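Local coordinates for biofilm-associated surface protein (Staphylococcus aureus, PDB 7C7U) that probably promotes biofilm formation at the staphylococcal surface, through functional amyloid assembly that its calcium-binding domain appears to modulate, at residues L262-G267 and N336-K341; E348-R353 and D420-V425; D391-G394 and Y399-Q402; E411-D416 and P453-A458; D416-G421 and Y427-L432. All blocks are in the same frame, centred on the assembly; numbering follows the deposited sequence.

Contact 1. Residues L262-G267 and N336-K341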
# COMPACT_ATOMS: atom_id res chain seq x y z
N LEU A 262 -12.74 -17.02 2.89
CA LEU A 262 -14.10 -17.30 3.34
C LEU A 262 -14.39 -16.89 4.78
O LEU A 262 -15.50 -16.38 5.03
CB LEU A 262 -14.40 -18.79 3.14
CG LEU A 262 -14.38 -19.32 1.70
CD1 LEU A 262 -15.11 -20.65 1.66
CD2 LEU A 262 -14.99 -18.33 0.71
N PRO A 263 -13.49 -17.07 5.76
CA PRO A 263 -13.78 -16.58 7.13
C PRO A 263 -13.99 -15.07 7.23
O PRO A 263 -14.48 -14.59 8.27
CB PRO A 263 -12.53 -17.00 7.93
CG PRO A 263 -11.96 -18.15 7.18
CD PRO A 263 -12.25 -17.87 5.72
N TYR A 264 -13.60 -14.31 6.22
CA TYR A 264 -13.72 -12.86 6.27
C TYR A 264 -14.85 -12.31 5.42
O TYR A 264 -15.01 -11.10 5.35
CB TYR A 264 -12.39 -12.23 5.83
CG TYR A 264 -11.24 -12.77 6.61
CD1 TYR A 264 -10.91 -12.22 7.84
CD2 TYR A 264 -10.50 -13.84 6.15
CE1 TYR A 264 -9.86 -12.72 8.58
CE2 TYR A 264 -9.44 -14.35 6.88
CZ TYR A 264 -9.13 -13.77 8.10
OH TYR A 264 -8.09 -14.25 8.85
N ILE A 265 -15.61 -13.16 4.74
CA ILE A 265 -16.64 -12.69 3.83
C ILE A 265 -18.00 -12.75 4.52
O ILE A 265 -18.42 -13.80 4.99
CB ILE A 265 -16.65 -13.49 2.52
CG1 ILE A 265 -15.33 -13.26 1.79
CG2 ILE A 265 -17.83 -13.05 1.69
CD1 ILE A 265 -15.07 -14.24 0.63
N GLU A 266 -18.68 -11.61 4.55
CA GLU A 266 -20.06 -11.52 5.00
C GLU A 266 -21.05 -11.81 3.87
O GLU A 266 -22.08 -12.45 4.10
CB GLU A 266 -20.34 -10.12 5.56
CG GLU A 266 -21.78 -9.88 6.03
CD GLU A 266 -22.18 -10.79 7.19
OE1 GLU A 266 -22.46 -11.99 6.96
OE2 GLU A 266 -22.17 -10.30 8.35
N GLY A 267 -20.75 -11.35 2.66
CA GLY A 267 -21.64 -11.60 1.54
C GLY A 267 -20.91 -11.47 0.23
O GLY A 267 -19.87 -10.80 0.13
N ASN A 336 -7.30 -5.58 7.61
CA ASN A 336 -6.04 -5.76 8.32
C ASN A 336 -6.04 -7.00 9.21
O ASN A 336 -4.98 -7.35 9.75
CB ASN A 336 -5.74 -4.50 9.16
CG ASN A 336 -5.34 -3.32 8.30
OD1 ASN A 336 -4.65 -3.49 7.30
ND2 ASN A 336 -5.78 -2.12 8.68
N ASN A 337 -7.19 -7.66 9.39
CA ASN A 337 -7.29 -8.86 10.21
C ASN A 337 -6.93 -10.14 9.47
O ASN A 337 -6.92 -11.21 10.08
CB ASN A 337 -8.71 -9.01 10.76
CG ASN A 337 -9.08 -7.94 11.76
OD1 ASN A 337 -10.10 -7.28 11.63
ND2 ASN A 337 -8.22 -7.75 12.75
N ILE A 338 -6.64 -10.08 8.17
CA ILE A 338 -6.45 -11.32 7.42
C ILE A 338 -5.02 -11.84 7.59
O ILE A 338 -4.81 -13.00 7.94
CB ILE A 338 -6.79 -11.12 5.93
CG1 ILE A 338 -8.23 -10.65 5.75
CG2 ILE A 338 -6.52 -12.42 5.17
CD1 ILE A 338 -8.55 -10.13 4.33
N LEU A 339 -4.03 -10.99 7.33
CA LEU A 339 -2.65 -11.42 7.52
C LEU A 339 -2.30 -11.57 8.99
O LEU A 339 -1.34 -12.28 9.32
CB LEU A 339 -1.68 -10.47 6.84
CG LEU A 339 -1.37 -10.70 5.34
CD1 LEU A 339 -2.62 -10.80 4.46
CD2 LEU A 339 -0.42 -9.61 4.86
N THR A 340 -3.06 -10.95 9.89
CA THR A 340 -2.85 -11.14 11.31
C THR A 340 -3.63 -12.32 11.85
O THR A 340 -3.76 -12.45 13.07
CB THR A 340 -3.23 -9.87 12.08
OG1 THR A 340 -4.64 -9.63 11.94
CG2 THR A 340 -2.48 -8.66 11.56
N LYS A 341 -4.17 -13.19 10.99
CA LYS A 341 -4.79 -14.39 11.53
C LYS A 341 -3.73 -15.15 12.30
O LYS A 341 -2.55 -15.13 11.94
CB LYS A 341 -5.39 -15.25 10.42
CG LYS A 341 -6.17 -16.45 10.95
CD LYS A 341 -6.48 -17.48 9.87
CE LYS A 341 -5.30 -18.40 9.62
NZ LYS A 341 -5.71 -19.69 9.00
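Tyr264 and Ile338 mark the closest approach of the two backbones, with their CA atoms 7.5 Å apart, as the end of a 3-10 segment, at Tyr264, faces a type I turn running from Ile338 to Lys341. The gap between the two segments is bridged by the Tyr264 ring. Its CG stands beside the backbone N and anti to the carbonyl carbon (chi1 -53°), which sends the ring across to the loop. The methylene CG1 of Ile338 sits over the middle of this ring, 3.6 Å from the centroid of Tyr264 and only 7° off the ring normal, a CH-pi contact made face-on. CG2 of Ile338 extends over the same face toward the rim, 3.9 Å from Tyr264 CE2; Pro263 CB, of the tyrosine's own segment, lies over the other face. A beta-branched residue suits this place, because its two arms spread over a flat ring. Tyr264 stands where the chain enters strand 265-272 of a five-stranded antiparallel sheet; just beyond it, Glu266 and Gly267 share Lys330 as their partner on strand 323-331, a classic beta bulge. Ile338 also packs on Phe362 and Glu360 of strand 359-369, which belongs to a separate four-stranded sheet, and this makes the contact a seam between the two sheets. At the end of the ring, Tyr264 OH meets the aliphatic root of Lys341, 3.3 Å from its CB.

Contact 2. Residues E348-R353 and D420-V425. With CA (calcium ion), chain E; CA (calcium ion), chain G; CA (calcium ion), chain F.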
# COMPACT_ATOMS: atom_id res chain seq x y z
N GLU A 348 0.14 -6.03 27.04
CA GLU A 348 -0.53 -4.76 26.78
C GLU A 348 -1.39 -4.77 25.51
O GLU A 348 -1.77 -3.69 25.05
CB GLU A 348 0.50 -3.64 26.68
CG GLU A 348 1.56 -3.67 27.75
CD GLU A 348 2.91 -3.29 27.19
OE1 GLU A 348 3.90 -3.33 27.93
OE2 GLU A 348 2.96 -2.94 25.99
N GLY A 349 -1.71 -5.95 24.97
CA GLY A 349 -2.54 -6.02 23.78
C GLY A 349 -1.88 -5.58 22.50
O GLY A 349 -2.58 -5.32 21.51
N ASN A 350 -0.55 -5.48 22.47
CA ASN A 350 0.15 -5.08 21.26
C ASN A 350 0.57 -6.28 20.42
O ASN A 350 0.94 -7.33 20.95
CB ASN A 350 1.36 -4.22 21.61
CG ASN A 350 0.97 -2.87 22.13
OD1 ASN A 350 -0.02 -2.30 21.68
ND2 ASN A 350 1.72 -2.36 23.11
N LEU A 351 0.49 -6.11 19.10
CA LEU A 351 0.85 -7.18 18.18
C LEU A 351 2.30 -7.61 18.34
O LEU A 351 3.22 -6.79 18.32
CB LEU A 351 0.59 -6.71 16.74
CG LEU A 351 1.29 -7.52 15.66
CD1 LEU A 351 0.65 -8.89 15.57
CD2 LEU A 351 1.23 -6.77 14.32
N ILE A 352 2.51 -8.92 18.49
CA ILE A 352 3.84 -9.49 18.39
C ILE A 352 4.14 -9.69 16.91
O ILE A 352 3.62 -10.61 16.28
CB ILE A 352 3.96 -10.81 19.17
CG1 ILE A 352 3.68 -10.55 20.66
CG2 ILE A 352 5.34 -11.46 18.95
CD1 ILE A 352 3.46 -11.83 21.48
N ARG A 353 5.00 -8.82 16.36
CA ARG A 353 5.17 -8.71 14.91
C ARG A 353 5.65 -10.02 14.28
O ARG A 353 5.31 -10.32 13.13
CB ARG A 353 6.18 -7.59 14.65
CG ARG A 353 5.71 -6.25 15.21
CD ARG A 353 6.66 -5.12 14.86
NE ARG A 353 7.18 -5.17 13.51
CZ ARG A 353 8.46 -5.35 13.20
NH1 ARG A 353 9.37 -5.50 14.15
NH2 ARG A 353 8.83 -5.36 11.93
N ASP A 420 2.70 1.08 14.35
CA ASP A 420 1.63 1.77 13.61
C ASP A 420 0.27 1.14 13.84
O ASP A 420 -0.69 1.83 14.20
CB ASP A 420 1.96 1.79 12.12
CG ASP A 420 3.11 2.67 11.81
OD1 ASP A 420 3.62 3.33 12.75
OD2 ASP A 420 3.51 2.76 10.63
N GLY A 421 0.15 -0.17 13.60
CA GLY A 421 -1.12 -0.84 13.84
C GLY A 421 -1.58 -0.72 15.28
O GLY A 421 -2.74 -0.41 15.56
N ASP A 422 -0.67 -0.97 16.23
CA ASP A 422 -1.01 -0.79 17.64
C ASP A 422 -1.57 0.60 17.89
O ASP A 422 -2.61 0.77 18.54
CB ASP A 422 0.23 -1.02 18.51
CG ASP A 422 0.70 -2.45 18.49
OD1 ASP A 422 -0.16 -3.35 18.38
OD2 ASP A 422 1.93 -2.67 18.59
N GLU A 423 -0.93 1.62 17.32
CA GLU A 423 -1.43 2.98 17.51
C GLU A 423 -2.83 3.15 16.95
O GLU A 423 -3.73 3.67 17.63
CB GLU A 423 -0.45 3.96 16.89
CG GLU A 423 0.82 4.08 17.73
CD GLU A 423 1.38 5.47 17.73
OE1 GLU A 423 2.43 5.68 17.07
OE2 GLU A 423 0.76 6.37 18.37
N VAL A 424 -3.06 2.69 15.72
CA VAL A 424 -4.38 2.87 15.13
C VAL A 424 -5.42 2.08 15.91
O VAL A 424 -6.52 2.57 16.18
CB VAL A 424 -4.37 2.46 13.64
CG1 VAL A 424 -5.80 2.28 13.12
CG2 VAL A 424 -3.63 3.50 12.82
N VAL A 425 -5.07 0.87 16.32
CA VAL A 425 -6.03 -0.09 16.86
C VAL A 425 -6.06 -0.08 18.38
O VAL A 425 -7.13 -0.10 18.99
CB VAL A 425 -5.71 -1.51 16.33
CG1 VAL A 425 -6.61 -2.53 16.98
CG2 VAL A 425 -5.89 -1.54 14.82
CA CA E . 3.93 0.99 8.98
CA CA G . 2.23 8.21 17.77
CA CA F . 4.62 5.15 16.61
O HOH W 1 -3.13 -4.20 19.13
O HOH W 2 3.34 -4.53 17.22
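Asp422 points its carboxylate from the helix at the backbone of the loop 348-353 and grips it at several points. Its CG stands beside its own backbone N (chi1 -68°), a rotamer that directs the group outward to the loop. There OD1 of Asp422 accepts from Leu351 N at 2.9 Å, in a nearly straight bond (166°) that arrives on the syn side of the oxygen, slightly out of the carboxylate plane. Two waters complete the grip. One donates to Gly349 O and, at 3.2 Å, to Asp422 OD1; the other donates to Leu351 O and, at 2.7 Å, to Asp422 OD2. A short acidic side chain suits this place, since both oxygens can accept from a backbone and solvent that supply N-H and O-H groups. Asn350 runs obliquely past it, with the amide and carboxylate planes 41° apart. Its OD1 lies 3.3 Å from Asp422 CG; both groups present acceptors, so this is packing, and the polar partner of the amide is Asn426, later in the same helix. Gly349 takes positive phi, a conformation easiest for glycine. The CB of Glu423 is directed away from the loop, and its chain bends at chi2 so that OE1 bridges two calcium ions, 2.3 Å from that of chain F and 2.6 Å from that of chain G. Asp420 OD2 binds the chain E calcium. The loop thus clasps the exiting helix of an EF-hand-like site, in which Glu423 is the last ligand, giving OE1 to the loop's own ion and both oxygens to the added chain G ion.

Contact 3. Residues D391-G394 and Y399-Q402. With CA (calcium ion), chain E; CA (calcium ion), chain D.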
# COMPACT_ATOMS: atom_id res chain seq x y z
N ASP A 391 6.21 -4.27 6.60
CA ASP A 391 6.92 -4.06 7.86
C ASP A 391 6.30 -4.80 9.04
O ASP A 391 6.68 -4.55 10.19
CB ASP A 391 6.98 -2.56 8.16
CG ASP A 391 5.61 -1.90 8.13
OD1 ASP A 391 4.59 -2.59 8.32
OD2 ASP A 391 5.55 -0.66 7.96
N LYS A 392 5.35 -5.70 8.79
CA LYS A 392 4.75 -6.54 9.84
C LYS A 392 4.29 -5.71 11.05
O LYS A 392 4.54 -6.06 12.20
CB LYS A 392 5.73 -7.64 10.27
CG LYS A 392 6.35 -8.45 9.09
CD LYS A 392 7.31 -9.56 9.55
CE LYS A 392 6.65 -10.85 10.01
NZ LYS A 392 5.21 -10.95 9.75
N ASP A 393 3.60 -4.60 10.79
CA ASP A 393 2.98 -3.84 11.87
C ASP A 393 1.47 -4.04 11.96
O ASP A 393 0.80 -3.35 12.74
CB ASP A 393 3.28 -2.34 11.74
CG ASP A 393 2.71 -1.71 10.49
OD1 ASP A 393 1.87 -2.34 9.81
OD2 ASP A 393 3.10 -0.56 10.18
N GLY A 394 0.91 -4.94 11.15
CA GLY A 394 -0.51 -5.23 11.19
C GLY A 394 -1.36 -4.44 10.22
O GLY A 394 -2.53 -4.79 10.04
N TYR A 399 -3.48 -0.30 2.86
CA TYR A 399 -4.17 0.44 3.91
C TYR A 399 -3.32 1.61 4.39
O TYR A 399 -3.83 2.73 4.54
CB TYR A 399 -4.52 -0.48 5.08
CG TYR A 399 -5.32 0.19 6.18
CD1 TYR A 399 -4.68 0.90 7.20
CD2 TYR A 399 -6.70 0.10 6.20
CE1 TYR A 399 -5.40 1.49 8.21
CE2 TYR A 399 -7.44 0.71 7.22
CZ TYR A 399 -6.78 1.40 8.22
OH TYR A 399 -7.48 2.02 9.24
N GLU A 400 -2.02 1.39 4.62
CA GLU A 400 -1.16 2.48 5.08
C GLU A 400 -1.07 3.59 4.04
O GLU A 400 -1.12 4.78 4.38
CB GLU A 400 0.25 1.97 5.44
CG GLU A 400 0.29 0.99 6.62
CD GLU A 400 1.66 0.90 7.32
OE1 GLU A 400 2.07 1.88 7.99
OE2 GLU A 400 2.31 -0.18 7.22
N ARG A 401 -0.98 3.21 2.77
CA ARG A 401 -0.87 4.19 1.70
C ARG A 401 -2.15 4.99 1.54
O ARG A 401 -2.11 6.21 1.37
CB ARG A 401 -0.52 3.49 0.38
CG ARG A 401 0.97 3.42 0.10
CD ARG A 401 1.23 3.04 -1.35
NE ARG A 401 0.60 1.77 -1.70
CZ ARG A 401 1.23 0.60 -1.63
NH1 ARG A 401 2.49 0.54 -1.22
NH2 ARG A 401 0.59 -0.51 -1.97
N GLN A 402 -3.31 4.33 1.61
CA GLN A 402 -4.57 4.97 1.25
C GLN A 402 -5.31 5.55 2.45
O GLN A 402 -5.98 6.58 2.30
CB GLN A 402 -5.50 3.98 0.54
CG GLN A 402 -4.93 3.34 -0.70
CD GLN A 402 -5.71 2.09 -1.07
OE1 GLN A 402 -6.73 1.77 -0.44
NE2 GLN A 402 -5.24 1.36 -2.09
CA CA E . 3.93 0.99 8.98
CA CA D . 2.33 -2.41 7.44
O HOH W 3 3.27 -2.12 5.07
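Three carboxylates, those of Asp391, Asp393 and Glu400, crowd together without any hydrogen bond between them: Asp393 OD2 is 3.1 Å from Glu400 OE2, a spacing that like charges would hardly accept alone. Two calcium ions, 4.1 Å apart, pay for it. Asp391 and Asp393 each span the pair, sending OD1 to the calcium of chain D and OD2 to that of chain E; the bond from Asp393 OD2 to the chain E ion is 2.1 Å. Glu400 comes from the opposite direction. Its extended chain puts OE2 between the metals, 2.2 Å from the chain D calcium and 2.7 Å from the chain E calcium, while OE1 adds a second bond to the latter and also has Ser406 as a partner. In both aspartates CG lies between the backbone N and the carbonyl carbon (chi1 54° in Asp391 and 64° in Asp393), which folds each acid inward over its own loop; a weak hydrogen bond runs from Asp393 N to Asp391 OD1. Gly394 suits its place, where positive phi would press a side chain against the preceding carbonyl. Asp389 and the Leu395 carbonyl complete the protein ligands of the chain D ion, and Asp407 O, Asn410 O and Asp420 those of its neighbour. Asp389, Asp391, Asp393, Leu395 and Glu400 follow the 1-3-5-7-12 spacing of an EF-hand-like calcium loop, here with a second ion added.

Contact 4. Residues E411-D416 and P453-A458. With CA (calcium ion), chain F; CA (calcium ion), chain G.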
# COMPACT_ATOMS: atom_id res chain seq x y z
N GLU A 411 7.67 -0.02 10.71
CA GLU A 411 6.63 -0.43 11.65
C GLU A 411 6.35 0.62 12.73
O GLU A 411 5.36 0.50 13.44
CB GLU A 411 6.98 -1.78 12.30
CG GLU A 411 8.15 -1.79 13.28
CD GLU A 411 9.50 -1.89 12.60
OE1 GLU A 411 10.53 -1.70 13.28
OE2 GLU A 411 9.54 -2.21 11.39
N ASP A 412 7.18 1.67 12.84
CA ASP A 412 6.99 2.73 13.87
C ASP A 412 7.32 4.05 13.18
O ASP A 412 8.41 4.61 13.35
CB ASP A 412 7.85 2.48 15.10
CG ASP A 412 7.66 3.54 16.19
OD1 ASP A 412 6.67 4.30 16.13
OD2 ASP A 412 8.52 3.61 17.09
N THR A 413 6.38 4.53 12.35
CA THR A 413 6.66 5.64 11.44
C THR A 413 7.13 6.88 12.17
O THR A 413 8.05 7.56 11.70
CB THR A 413 5.42 5.94 10.60
OG1 THR A 413 5.10 4.81 9.78
CG2 THR A 413 5.60 7.19 9.75
N ASP A 414 6.52 7.20 13.32
CA ASP A 414 6.81 8.45 14.02
C ASP A 414 7.96 8.33 15.02
O ASP A 414 8.33 9.34 15.63
CB ASP A 414 5.54 9.03 14.67
CG ASP A 414 4.86 8.08 15.62
OD1 ASP A 414 5.55 7.39 16.40
OD2 ASP A 414 3.62 8.05 15.61
N GLY A 415 8.46 7.11 15.26
CA GLY A 415 9.56 6.87 16.18
C GLY A 415 9.24 6.80 17.66
O GLY A 415 10.17 6.70 18.47
N ASP A 416 7.97 6.83 18.05
CA ASP A 416 7.66 6.97 19.47
C ASP A 416 7.65 5.63 20.22
O ASP A 416 7.33 5.61 21.41
CB ASP A 416 6.31 7.68 19.65
CG ASP A 416 5.10 6.81 19.22
OD1 ASP A 416 5.30 5.66 18.72
OD2 ASP A 416 3.96 7.29 19.37
N PRO A 453 7.30 15.29 17.45
CA PRO A 453 7.55 14.80 16.09
C PRO A 453 6.24 14.68 15.33
O PRO A 453 5.29 14.05 15.81
CB PRO A 453 8.21 13.43 16.30
CG PRO A 453 8.72 13.46 17.72
CD PRO A 453 7.71 14.30 18.47
N LEU A 454 6.19 15.32 14.16
CA LEU A 454 5.06 15.24 13.24
C LEU A 454 5.55 14.69 11.91
O LEU A 454 6.52 15.20 11.34
CB LEU A 454 4.40 16.60 13.03
CG LEU A 454 3.86 17.30 14.28
CD1 LEU A 454 3.42 18.72 13.96
CD2 LEU A 454 2.72 16.49 14.93
N LYS A 455 4.88 13.66 11.42
CA LYS A 455 5.27 12.98 10.18
C LYS A 455 4.40 13.46 9.02
O LYS A 455 3.35 14.08 9.22
CB LYS A 455 5.18 11.47 10.38
CG LYS A 455 5.99 11.00 11.57
CD LYS A 455 7.42 11.55 11.49
CE LYS A 455 8.14 11.47 12.81
NZ LYS A 455 9.61 11.74 12.69
N GLU A 456 4.84 13.15 7.80
CA GLU A 456 4.43 13.93 6.63
C GLU A 456 2.91 13.99 6.46
O GLU A 456 2.38 14.98 5.96
CB GLU A 456 5.09 13.38 5.36
CG GLU A 456 5.02 14.32 4.14
CD GLU A 456 3.92 13.98 3.13
OE1 GLU A 456 2.82 13.54 3.54
OE2 GLU A 456 4.15 14.17 1.91
N GLY A 457 2.19 12.95 6.88
CA GLY A 457 0.76 13.04 6.70
C GLY A 457 -0.04 13.59 7.87
O GLY A 457 -1.27 13.64 7.80
N ALA A 458 0.63 14.02 8.94
CA ALA A 458 -0.07 14.40 10.15
C ALA A 458 -1.08 15.51 9.90
O ALA A 458 -0.85 16.41 9.09
CB ALA A 458 0.93 14.83 11.23
CA CA F . 4.62 5.15 16.61
CA CA G . 2.23 8.21 17.77
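This is van der Waals packing of a lysine stem against the outside of a calcium-binding loop, where the loop 411-416 meets the connection between strands 447-451 and 462-466 of the following seven-stranded beta sheet. Lys455 carries most of it. Its chain bends at chi2 (-51°) and lies along the backbone of Asp414, with CE 3.5 Å from Asp414 CA and CG 3.7 Å from Asp414 CB. The same CG comes to 4.2 Å from the methyl CG2 of Thr413. A long, flexible side chain is apt here, since its methylenes cover the peptide. Pro453 touches at the margin, its CB 4.1 Å from Asp414 O. Backbone bonds from Lys455 to Leu432 and from Pro453 to Gly434 tie this strand connection to the chain that follows the calcium helix.

The carboxylate of Asp414 turns the other way, into the metal pair. Asp414 OD1 binds the calcium of chain F at 2.4 Å and OD2 that of chain G at 2.6 Å. OD1 also accepts from Asp416 N at 3.0 Å, nearly in line with its C-O bond, an Asx turn that helps orient the carboxylate. Asp416 spans the same two ions, and Asp412 OD1 reaches the chain F ion at 2.3 Å. Gly415 takes positive phi between them. Asp412, Asp414 and Asp416 are positions 1, 3 and 5 of an EF-hand-like DxDxDG loop.

Contact 5. Residues D416-G421 and Y427-L432. With CA (calcium ion), chain F; CA (calcium ion), chain G; CA (calcium ion), chain E.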
# COMPACT_ATOMS: atom_id res chain seq x y z
N ASP A 416 7.97 6.83 18.05
CA ASP A 416 7.66 6.97 19.47
C ASP A 416 7.65 5.63 20.22
O ASP A 416 7.33 5.61 21.41
CB ASP A 416 6.31 7.68 19.65
CG ASP A 416 5.10 6.81 19.22
OD1 ASP A 416 5.30 5.66 18.72
OD2 ASP A 416 3.96 7.29 19.37
N GLY A 417 7.97 4.53 19.55
CA GLY A 417 8.02 3.24 20.21
C GLY A 417 6.71 2.48 20.22
O GLY A 417 6.70 1.30 20.61
N LYS A 418 5.61 3.10 19.82
CA LYS A 418 4.35 2.40 19.61
C LYS A 418 4.21 2.12 18.11
O LYS A 418 4.24 3.05 17.29
CB LYS A 418 3.19 3.23 20.15
CG LYS A 418 3.24 3.50 21.68
CD LYS A 418 2.01 4.28 22.13
CE LYS A 418 1.98 5.69 21.55
NZ LYS A 418 0.68 6.36 21.82
N ASN A 419 4.03 0.84 17.74
CA ASN A 419 3.98 0.47 16.33
C ASN A 419 2.66 0.92 15.68
O ASN A 419 1.62 1.05 16.33
CB ASN A 419 4.18 -1.04 16.16
CG ASN A 419 5.60 -1.48 16.49
OD1 ASN A 419 6.58 -0.79 16.18
ND2 ASN A 419 5.72 -2.65 17.13
N ASP A 420 2.70 1.08 14.35
CA ASP A 420 1.63 1.77 13.61
C ASP A 420 0.27 1.14 13.84
O ASP A 420 -0.69 1.83 14.20
CB ASP A 420 1.96 1.79 12.12
CG ASP A 420 3.11 2.67 11.81
OD1 ASP A 420 3.62 3.33 12.75
OD2 ASP A 420 3.51 2.76 10.63
N GLY A 421 0.15 -0.17 13.60
CA GLY A 421 -1.12 -0.84 13.84
C GLY A 421 -1.58 -0.72 15.28
O GLY A 421 -2.74 -0.41 15.56
N TYR A 427 -3.92 1.92 20.95
CA TYR A 427 -3.84 3.19 21.67
C TYR A 427 -4.84 4.21 21.17
O TYR A 427 -5.18 5.14 21.91
CB TYR A 427 -2.43 3.78 21.55
CG TYR A 427 -1.37 2.91 22.19
CD1 TYR A 427 -1.03 3.07 23.54
CD2 TYR A 427 -0.72 1.92 21.46
CE1 TYR A 427 -0.06 2.28 24.13
CE2 TYR A 427 0.25 1.12 22.04
CZ TYR A 427 0.58 1.31 23.37
OH TYR A 427 1.54 0.51 23.95
N LYS A 428 -5.31 4.05 19.93
CA LYS A 428 -6.16 5.02 19.26
C LYS A 428 -5.49 6.39 19.25
O LYS A 428 -6.11 7.43 19.51
CB LYS A 428 -7.55 5.06 19.88
CG LYS A 428 -8.07 3.66 20.13
CD LYS A 428 -9.42 3.42 19.50
CE LYS A 428 -9.90 2.01 19.82
NZ LYS A 428 -11.36 1.85 19.62
N THR A 429 -4.19 6.37 18.99
CA THR A 429 -3.38 7.57 18.83
C THR A 429 -2.86 7.62 17.41
O THR A 429 -2.74 6.59 16.73
CB THR A 429 -2.18 7.60 19.80
OG1 THR A 429 -1.52 6.32 19.80
CG2 THR A 429 -2.64 7.94 21.21
N SER A 430 -2.51 8.81 16.99
CA SER A 430 -1.98 8.98 15.66
C SER A 430 -0.62 8.29 15.52
O SER A 430 0.28 8.51 16.34
CB SER A 430 -1.86 10.44 15.30
OG SER A 430 -0.97 10.57 14.22
N PRO A 431 -0.45 7.45 14.49
CA PRO A 431 0.85 6.86 14.18
C PRO A 431 1.79 7.83 13.47
O PRO A 431 2.90 7.44 13.07
CB PRO A 431 0.46 5.70 13.25
CG PRO A 431 -0.71 6.29 12.45
CD PRO A 431 -1.45 7.21 13.43
N LEU A 432 1.33 9.06 13.23
CA LEU A 432 2.11 10.09 12.59
C LEU A 432 2.60 11.14 13.58
O LEU A 432 3.24 12.11 13.17
CB LEU A 432 1.28 10.76 11.49
CG LEU A 432 0.62 9.77 10.53
CD1 LEU A 432 -0.16 10.46 9.41
CD2 LEU A 432 1.70 8.85 9.96
CA CA F . 4.62 5.15 16.61
CA CA G . 2.23 8.21 17.77
CA CA E . 3.93 0.99 8.98
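Lys418 reaches Tyr427 and Thr429 by running straight through chi2 and then bending at chi3 (-67°), which lays its methylenes on the ring and swings NZ beyond it. Its CD stands over the centre of the Tyr427 ring, 3.3 Å from the centroid and 4° off the normal, a close CH-pi contact. NZ is farther along, 4.5 Å from the Tyr427 centroid and 32° off the normal, so the cation-pi contact is off-centre. The ammonium group ends in a hydrogen bond to Thr429 OG1 at 3.0 Å. The other end of the lysine serves the metal, since its carbonyl O binds the chain F calcium at 2.2 Å and Lys418 N donates a hydrogen bond to Asp416 OD1 at 2.8 Å in an Asx turn. On the opposing segment Ser430 O binds the chain G calcium at 2.4 Å, and Leu432 N donates to Ser430 OG, an ST turn. Pro431 packs CB against Asp420 OD1; the polar partner of that carboxylate is Thr413. The chain of bonds from Lys418 through Thr429 probably to Glu423 OE2 may offset some negative charge beside a carboxylate that binds both ions.

How the contacts relate
Contacts 2 to 5 gather round two calcium pairs: contact 3 holds those of chains D and E, contacts 4 and 5 those of chains F and G, and helix 420-427 of contacts 2 and 5 gives ligands to both pairs. Asp420 couples them, binding the chain E ion beside Glu400, and its OD2 probably accepts from Thr413 OG1 at 2.7 Å. Contacts 4 and 5, centres about 8 Å apart, share Asp416. From contact 2, Arg353 NH2 probably bonds to Asp391 O of contact 3 at 2.9 Å. Contact 1, its centre about 16 Å from that of contact 3, touches it where Asn336 CB packs on Gly394 O, joining the beta sheets to the calcium-bound linker.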